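PDB 2JGP: tyrocidine synthetase 3 from Brevibacillus brevis, which probably catalyses peptide bond formation in nonribosomal synthesis of the antibiotic tyrocidine, this part joining a peptidyl carrier domain to a condensation domain. Local coordinates for residues A[222-233]-A[359-370]. Residues are numbered along the deposited sequence; the frame is centred on the assembly and turned at random.
Sequences HSISDGVSSGIL and RSHADLEPIVGM. With SO4 (sulfate ion), chain B.
Val228 CG1 lies over one face of the Arg359 guanidinium, offset toward its rim and 3.3 Å from NE, while Asp226 OD1 and Ser229 OG meet the group's edge near its plane. There Arg359 NH2 forms a salt bridge with Asp226 OD1 (3.0 Å, N-H...O 149°), arriving on the syn side of a carboxylate turned 56° from the guanidinium. Arg359 also grips its own loop: NH1 and NH2 converge end-on on Ile367 O, and a water links NE to Asp226 OD2. With its chain extended from CG to NE, Arg359 reaches the helix start, where the in-plane bonds to Asp226 OD1 and Ile367 O fix the guanidinium's rotation.

Asp226 is the N-cap of helix 227-241. A chi1 of 64° sets CG between the backbone N and carbonyl carbon, and OD1 accepts from Ser229 N (2.9 Å) as well as from the arginine. Its other oxygen, OD2, takes the next two backbone amides of the same loop, Phe371 N and Val372 N, so one carboxylate ties together the helix start, the arginine and the end of the loop before strand 373-379. Ser229 OG lies within hydrogen-bonding distance of both Gly369 O (2.9 Å) and Asp226 OD1.

Apolar contact centres on Val368: Leu233 CD1 presses across its CG2 at 3.3 Å, a tight fit, and Ile232 CG2 lies nearby. Ile232 CD1 rests against the turn's carbonyl oxygens, 3.4 Å from Glu365 O. At the other end Met370 SD approaches the His222 ring obliquely, 3.5 Å from CE1; a sulfate, probably from the crystallisation liquor, has O1 at that ring's edge, accepting from Gly227 N.

His221, His222, Asp226 and Gly227 spell the HHxxxDG signature of condensation domains, which marks the active site of the chloramphenicol acetyltransferase-like fold; the buried Asp226–Arg359 pair links this motif to the loop preceding strand 373-379.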
ATOM      1  N   HIS A 222      -0.215   5.290  14.318  1.00 60.73           N
ATOM      2  CA  HIS A 222      -0.329   4.479  13.100  1.00 61.03           C
ATOM      3  C   HIS A 222      -1.176   3.211  13.279  1.00 61.14           C
ATOM      4  O   HIS A 222      -1.572   2.593  12.289  1.00 61.14           O
ATOM      5  CB  HIS A 222       1.059   4.103  12.556  1.00 61.22           C
ATOM      6  CG  HIS A 222       1.118   4.030  11.058  1.00 61.99           C
ATOM      7  ND1 HIS A 222       0.149   3.397  10.310  1.00 61.51           N
ATOM      8  CD2 HIS A 222       2.016   4.523  10.173  1.00 62.49           C
ATOM      9  CE1 HIS A 222       0.459   3.485   9.028  1.00 62.77           C
ATOM     10  NE2 HIS A 222       1.580   4.174   8.915  1.00 62.41           N
ATOM     11  N   SER A 223      -1.454   2.828  14.524  1.00 61.16           N
ATOM     12  CA  SER A 223      -2.315   1.669  14.818  1.00 61.22           C
ATOM     13  C   SER A 223      -3.782   1.877  14.428  1.00 61.19           C
ATOM     14  O   SER A 223      -4.538   0.908  14.308  1.00 61.46           O
ATOM     15  CB  SER A 223      -2.243   1.310  16.309  1.00 61.26           C
ATOM     16  OG  SER A 223      -2.707   2.386  17.110  1.00 61.47           O
ATOM     17  N   ILE A 224      -4.191   3.130  14.244  1.00 61.43           N
ATOM     18  CA  ILE A 224      -5.584   3.451  13.882  1.00 61.58           C
ATOM     19  C   ILE A 224      -5.709   4.251  12.578  1.00 61.64           C
ATOM     20  O   ILE A 224      -6.765   4.810  12.268  1.00 61.68           O
ATOM     21  CB  ILE A 224      -6.331   4.138  15.069  1.00 61.68           C
ATOM     22  CG1 ILE A 224      -5.603   5.377  15.595  1.00 62.25           C
ATOM     23  CG2 ILE A 224      -6.496   3.154  16.210  1.00 61.22           C
ATOM     24  CD1 ILE A 224      -5.626   6.557  14.673  1.00 62.83           C
ATOM     25  N   SER A 225      -4.638   4.284  11.794  1.00 61.58           N
ATOM     26  CA  SER A 225      -4.628   5.065  10.563  1.00 61.64           C
ATOM     27  C   SER A 225      -3.585   4.550   9.575  1.00 61.65           C
ATOM     28  O   SER A 225      -2.860   3.594   9.863  1.00 61.36           O
ATOM     29  CB  SER A 225      -4.381   6.538  10.894  1.00 61.83           C
ATOM     30  OG  SER A 225      -4.634   7.369   9.785  1.00 62.14           O
ATOM     31  N   ASP A 226      -3.565   5.158   8.392  1.00 61.29           N
ATOM     32  CA  ASP A 226      -2.500   4.970   7.409  1.00 61.36           C
ATOM     33  C   ASP A 226      -2.545   6.110   6.386  1.00 61.75           C
ATOM     34  O   ASP A 226      -3.366   7.033   6.512  1.00 61.42           O
ATOM     35  CB  ASP A 226      -2.532   3.560   6.756  1.00 61.08           C
ATOM     36  CG  ASP A 226      -3.780   3.292   5.940  1.00 61.07           C
ATOM     37  OD1 ASP A 226      -4.555   4.234   5.673  1.00 60.14           O
ATOM     38  OD2 ASP A 226      -3.967   2.112   5.543  1.00 61.01           O
ATOM     39  N   GLY A 227      -1.659   6.056   5.395  1.00 61.82           N
ATOM     40  CA  GLY A 227      -1.530   7.113   4.402  1.00 62.22           C
ATOM     41  C   GLY A 227      -2.850   7.458   3.747  1.00 61.96           C
ATOM     42  O   GLY A 227      -3.237   8.627   3.688  1.00 62.44           O
ATOM     43  N   VAL A 228      -3.548   6.436   3.266  1.00 62.17           N
ATOM     44  CA  VAL A 228      -4.868   6.630   2.671  1.00 62.30           C
ATOM     45  C   VAL A 228      -5.854   7.228   3.686  1.00 62.29           C
ATOM     46  O   VAL A 228      -6.625   8.118   3.332  1.00 61.73           O
ATOM     47  CB  VAL A 228      -5.427   5.317   2.079  1.00 62.32           C
ATOM     48  CG1 VAL A 228      -6.914   5.431   1.790  1.00 62.57           C
ATOM     49  CG2 VAL A 228      -4.666   4.938   0.811  1.00 62.26           C
ATOM     50  N   SER A 229      -5.826   6.754   4.936  1.00 62.43           N
ATOM     51  CA  SER A 229      -6.755   7.270   5.952  1.00 62.41           C
ATOM     52  C   SER A 229      -6.527   8.762   6.220  1.00 63.19           C
ATOM     53  O   SER A 229      -7.488   9.516   6.375  1.00 63.14           O
ATOM     54  CB  SER A 229      -6.658   6.495   7.265  1.00 62.64           C
ATOM     55  OG  SER A 229      -6.834   5.104   7.077  1.00 60.17           O
ATOM     56  N   SER A 230      -5.263   9.186   6.258  1.00 63.81           N
ATOM     57  CA  SER A 230      -4.931  10.605   6.434  1.00 64.43           C
ATOM     58  C   SER A 230      -5.500  11.465   5.314  1.00 64.12           C
ATOM     59  O   SER A 230      -5.956  12.585   5.558  1.00 64.20           O
ATOM     60  CB  SER A 230      -3.415  10.808   6.530  1.00 64.62           C
ATOM     61  OG  SER A 230      -2.888  10.060   7.605  1.00 67.45           O
ATOM     62  N   GLY A 231      -5.492  10.940   4.089  1.00 63.81           N
ATOM     63  CA  GLY A 231      -6.103  11.632   2.957  1.00 63.66           C
ATOM     64  C   GLY A 231      -7.601  11.787   3.145  1.00 63.37           C
ATOM     65  O   GLY A 231      -8.154  12.862   2.912  1.00 63.15           O
ATOM     66  N   ILE A 232      -8.246  10.709   3.583  1.00 63.20           N
ATOM     67  CA  ILE A 232      -9.679  10.701   3.886  1.00 63.29           C
ATOM     68  C   ILE A 232      -9.995  11.721   4.981  1.00 63.19           C
ATOM     69  O   ILE A 232     -10.884  12.559   4.821  1.00 63.26           O
ATOM     70  CB  ILE A 232     -10.151   9.276   4.321  1.00 63.41           C
ATOM     71  CG1 ILE A 232     -10.033   8.290   3.156  1.00 63.39           C
ATOM     72  CG2 ILE A 232     -11.601   9.286   4.798  1.00 63.72           C
ATOM     73  CD1 ILE A 232     -10.286   6.856   3.552  1.00 63.37           C
ATOM     74  N   LEU A 233      -9.241  11.659   6.077  1.00 63.31           N
ATOM     75  CA  LEU A 233      -9.392  12.595   7.199  1.00 63.26           C
ATOM     76  C   LEU A 233      -9.265  14.062   6.780  1.00 63.40           C
ATOM     77  O   LEU A 233     -10.061  14.907   7.211  1.00 63.14           O
ATOM     78  CB  LEU A 233      -8.355  12.282   8.283  1.00 63.27           C
ATOM     79  CG  LEU A 233      -8.766  11.472   9.525  1.00 64.01           C
ATOM     80  CD1 LEU A 233      -9.960  10.574   9.333  1.00 64.66           C
ATOM     81  CD2 LEU A 233      -7.566  10.696  10.052  1.00 62.52           C
ATOM     82  N   ARG A 359      -6.851  -2.333   0.596  1.00 60.67           N
ATOM     83  CA  ARG A 359      -8.271  -2.004   0.508  1.00 61.05           C
ATOM     84  C   ARG A 359      -8.843  -2.642  -0.754  1.00 62.01           C
ATOM     85  O   ARG A 359      -9.225  -1.952  -1.707  1.00 62.14           O
ATOM     86  CB  ARG A 359      -8.450  -0.485   0.481  1.00 60.86           C
ATOM     87  CG  ARG A 359      -7.999   0.201   1.764  1.00 60.60           C
ATOM     88  CD  ARG A 359      -7.669   1.654   1.542  1.00 60.43           C
ATOM     89  NE  ARG A 359      -7.127   2.270   2.756  1.00 60.11           N
ATOM     90  CZ  ARG A 359      -7.872   2.776   3.738  1.00 60.78           C
ATOM     91  NH1 ARG A 359      -9.201   2.770   3.658  1.00 60.66           N
ATOM     92  NH2 ARG A 359      -7.289   3.327   4.788  1.00 60.66           N
ATOM     93  N   SER A 360      -8.901  -3.971  -0.746  1.00 62.49           N
ATOM     94  CA  SER A 360      -9.180  -4.745  -1.952  1.00 63.36           C
ATOM     95  C   SER A 360     -10.671  -4.945  -2.208  1.00 63.49           C
ATOM     96  O   SER A 360     -11.052  -5.646  -3.144  1.00 63.78           O
ATOM     97  CB  SER A 360      -8.470  -6.094  -1.870  1.00 63.55           C
ATOM     98  OG  SER A 360      -8.767  -6.747  -0.655  1.00 65.56           O
ATOM     99  N   HIS A 361     -11.511  -4.323  -1.384  1.00 63.36           N
ATOM    100  CA  HIS A 361     -12.950  -4.338  -1.608  1.00 63.11           C
ATOM    101  C   HIS A 361     -13.473  -2.917  -1.465  1.00 62.73           C
ATOM    102  O   HIS A 361     -12.961  -2.144  -0.657  1.00 63.00           O
ATOM    103  CB  HIS A 361     -13.649  -5.275  -0.613  1.00 63.09           C
ATOM    104  CG  HIS A 361     -15.088  -5.532  -0.935  1.00 63.70           C
ATOM    105  ND1 HIS A 361     -16.102  -4.689  -0.535  1.00 63.45           N
ATOM    106  CD2 HIS A 361     -15.682  -6.527  -1.638  1.00 64.26           C
ATOM    107  CE1 HIS A 361     -17.259  -5.158  -0.966  1.00 64.52           C
ATOM    108  NE2 HIS A 361     -17.033  -6.270  -1.642  1.00 64.44           N
ATOM    109  N   ALA A 362     -14.487  -2.586  -2.259  1.00 62.46           N
ATOM    110  CA  ALA A 362     -15.138  -1.277  -2.206  1.00 62.14           C
ATOM    111  C   ALA A 362     -15.389  -0.813  -0.770  1.00 61.87           C
ATOM    112  O   ALA A 362     -15.121   0.335  -0.431  1.00 62.13           O
ATOM    113  CB  ALA A 362     -16.457  -1.320  -2.980  1.00 62.37           C
ATOM    114  N   ASP A 363     -15.888  -1.718   0.070  1.00 61.55           N
ATOM    115  CA  ASP A 363     -16.289  -1.379   1.440  1.00 61.38           C
ATOM    116  C   ASP A 363     -15.128  -0.971   2.348  1.00 60.96           C
ATOM    117  O   ASP A 363     -15.343  -0.320   3.369  1.00 60.81           O
ATOM    118  CB  ASP A 363     -17.062  -2.544   2.080  1.00 61.35           C
ATOM    119  CG  ASP A 363     -18.461  -2.723   1.498  1.00 61.89           C
ATOM    120  OD1 ASP A 363     -19.045  -3.807   1.705  1.00 61.78           O
ATOM    121  OD2 ASP A 363     -18.983  -1.797   0.838  1.00 62.61           O
ATOM    122  N   LEU A 364     -13.906  -1.363   1.991  1.00 60.71           N
ATOM    123  CA  LEU A 364     -12.725  -0.991   2.762  1.00 60.71           C
ATOM    124  C   LEU A 364     -12.147   0.368   2.364  1.00 60.65           C
ATOM    125  O   LEU A 364     -11.367   0.947   3.118  1.00 60.79           O
ATOM    126  CB  LEU A 364     -11.636  -2.062   2.630  1.00 60.58           C
ATOM    127  CG  LEU A 364     -11.999  -3.484   3.067  1.00 60.52           C
ATOM    128  CD1 LEU A 364     -10.773  -4.383   2.970  1.00 60.88           C
ATOM    129  CD2 LEU A 364     -12.575  -3.518   4.483  1.00 59.60           C
ATOM    130  N   GLU A 365     -12.524   0.877   1.193  1.00 60.87           N
ATOM    131  CA  GLU A 365     -11.914   2.094   0.650  1.00 61.12           C
ATOM    132  C   GLU A 365     -12.110   3.371   1.497  1.00 61.13           C
ATOM    133  O   GLU A 365     -11.186   4.188   1.583  1.00 60.81           O
ATOM    134  CB  GLU A 365     -12.371   2.326  -0.804  1.00 61.25           C
ATOM    135  CG  GLU A 365     -11.858   1.254  -1.779  1.00 62.48           C
ATOM    136  CD  GLU A 365     -12.440   1.375  -3.184  1.00 64.02           C
ATOM    137  OE1 GLU A 365     -12.306   0.409  -3.972  1.00 63.79           O
ATOM    138  OE2 GLU A 365     -13.045   2.421  -3.498  1.00 65.27           O
ATOM    139  N   PRO A 366     -13.294   3.550   2.126  1.00 61.06           N
ATOM    140  CA  PRO A 366     -13.546   4.792   2.860  1.00 61.26           C
ATOM    141  C   PRO A 366     -13.206   4.740   4.351  1.00 61.19           C
ATOM    142  O   PRO A 366     -13.405   5.733   5.050  1.00 61.70           O
ATOM    143  CB  PRO A 366     -15.053   4.979   2.680  1.00 61.43           C
ATOM    144  CG  PRO A 366     -15.594   3.579   2.643  1.00 61.22           C
ATOM    145  CD  PRO A 366     -14.475   2.668   2.169  1.00 61.49           C
ATOM    146  N   ILE A 367     -12.686   3.609   4.825  1.00 61.15           N
ATOM    147  CA  ILE A 367     -12.480   3.390   6.251  1.00 60.89           C
ATOM    148  C   ILE A 367     -11.173   4.014   6.738  1.00 60.98           C
ATOM    149  O   ILE A 367     -10.131   3.884   6.103  1.00 60.58           O
ATOM    150  CB  ILE A 367     -12.474   1.880   6.589  1.00 60.89           C
ATOM    151  CG1 ILE A 367     -13.791   1.221   6.155  1.00 60.34           C
ATOM    152  CG2 ILE A 367     -12.234   1.657   8.083  1.00 60.99           C
ATOM    153  CD1 ILE A 367     -13.887  -0.247   6.514  1.00 60.52           C
ATOM    154  N   VAL A 368     -11.236   4.686   7.883  1.00 61.22           N
ATOM    155  CA  VAL A 368     -10.036   5.145   8.573  1.00 61.17           C
ATOM    156  C   VAL A 368      -9.471   4.004   9.440  1.00 61.41           C
ATOM    157  O   VAL A 368     -10.133   3.504  10.344  1.00 61.59           O
ATOM    158  CB  VAL A 368     -10.353   6.400   9.415  1.00 61.42           C
ATOM    159  CG1 VAL A 368      -9.156   6.824  10.258  1.00 61.20           C
ATOM    160  CG2 VAL A 368     -10.820   7.540   8.491  1.00 61.11           C
ATOM    161  N   GLY A 369      -8.249   3.583   9.143  1.00 61.17           N
ATOM    162  CA  GLY A 369      -7.642   2.445   9.829  1.00 61.41           C
ATOM    163  C   GLY A 369      -6.347   2.030   9.165  1.00 61.44           C
ATOM    164  O   GLY A 369      -5.932   2.622   8.158  1.00 61.58           O
ATOM    165  N   MET A 370      -5.721   1.005   9.727  1.00 61.59           N
ATOM    166  CA  MET A 370      -4.434   0.519   9.261  1.00 61.80           C
ATOM    167  C   MET A 370      -4.637  -0.638   8.273  1.00 61.65           C
ATOM    168  O   MET A 370      -4.865  -1.780   8.686  1.00 61.44           O
ATOM    169  CB  MET A 370      -3.598   0.062  10.460  1.00 62.33           C
ATOM    170  CG  MET A 370      -2.288  -0.600  10.100  1.00 63.29           C
ATOM    171  SD  MET A 370      -1.299   0.406   8.988  1.00 65.52           S
ATOM    172  CE  MET A 370      -0.014  -0.770   8.569  1.00 66.58           C
TER
HETATM  173  S   SO4 B1523       1.507   4.702   5.144  1.00 70.09           S
HETATM  174  O1  SO4 B1523       0.512   4.296   6.120  1.00 69.06           O
HETATM  175  O2  SO4 B1523       2.633   3.774   5.159  1.00 70.35           O
HETATM  176  O3  SO4 B1523       0.898   4.697   3.818  1.00 70.60           O
HETATM  177  O4  SO4 B1523       1.979   6.045   5.473  1.00 70.60           O
HETATM  178  O   HOH W   1      -6.611   0.548  12.308  1.00 33.72           O
HETATM  179  O   HOH W   2      -4.329   1.859   2.991  1.00 33.14           O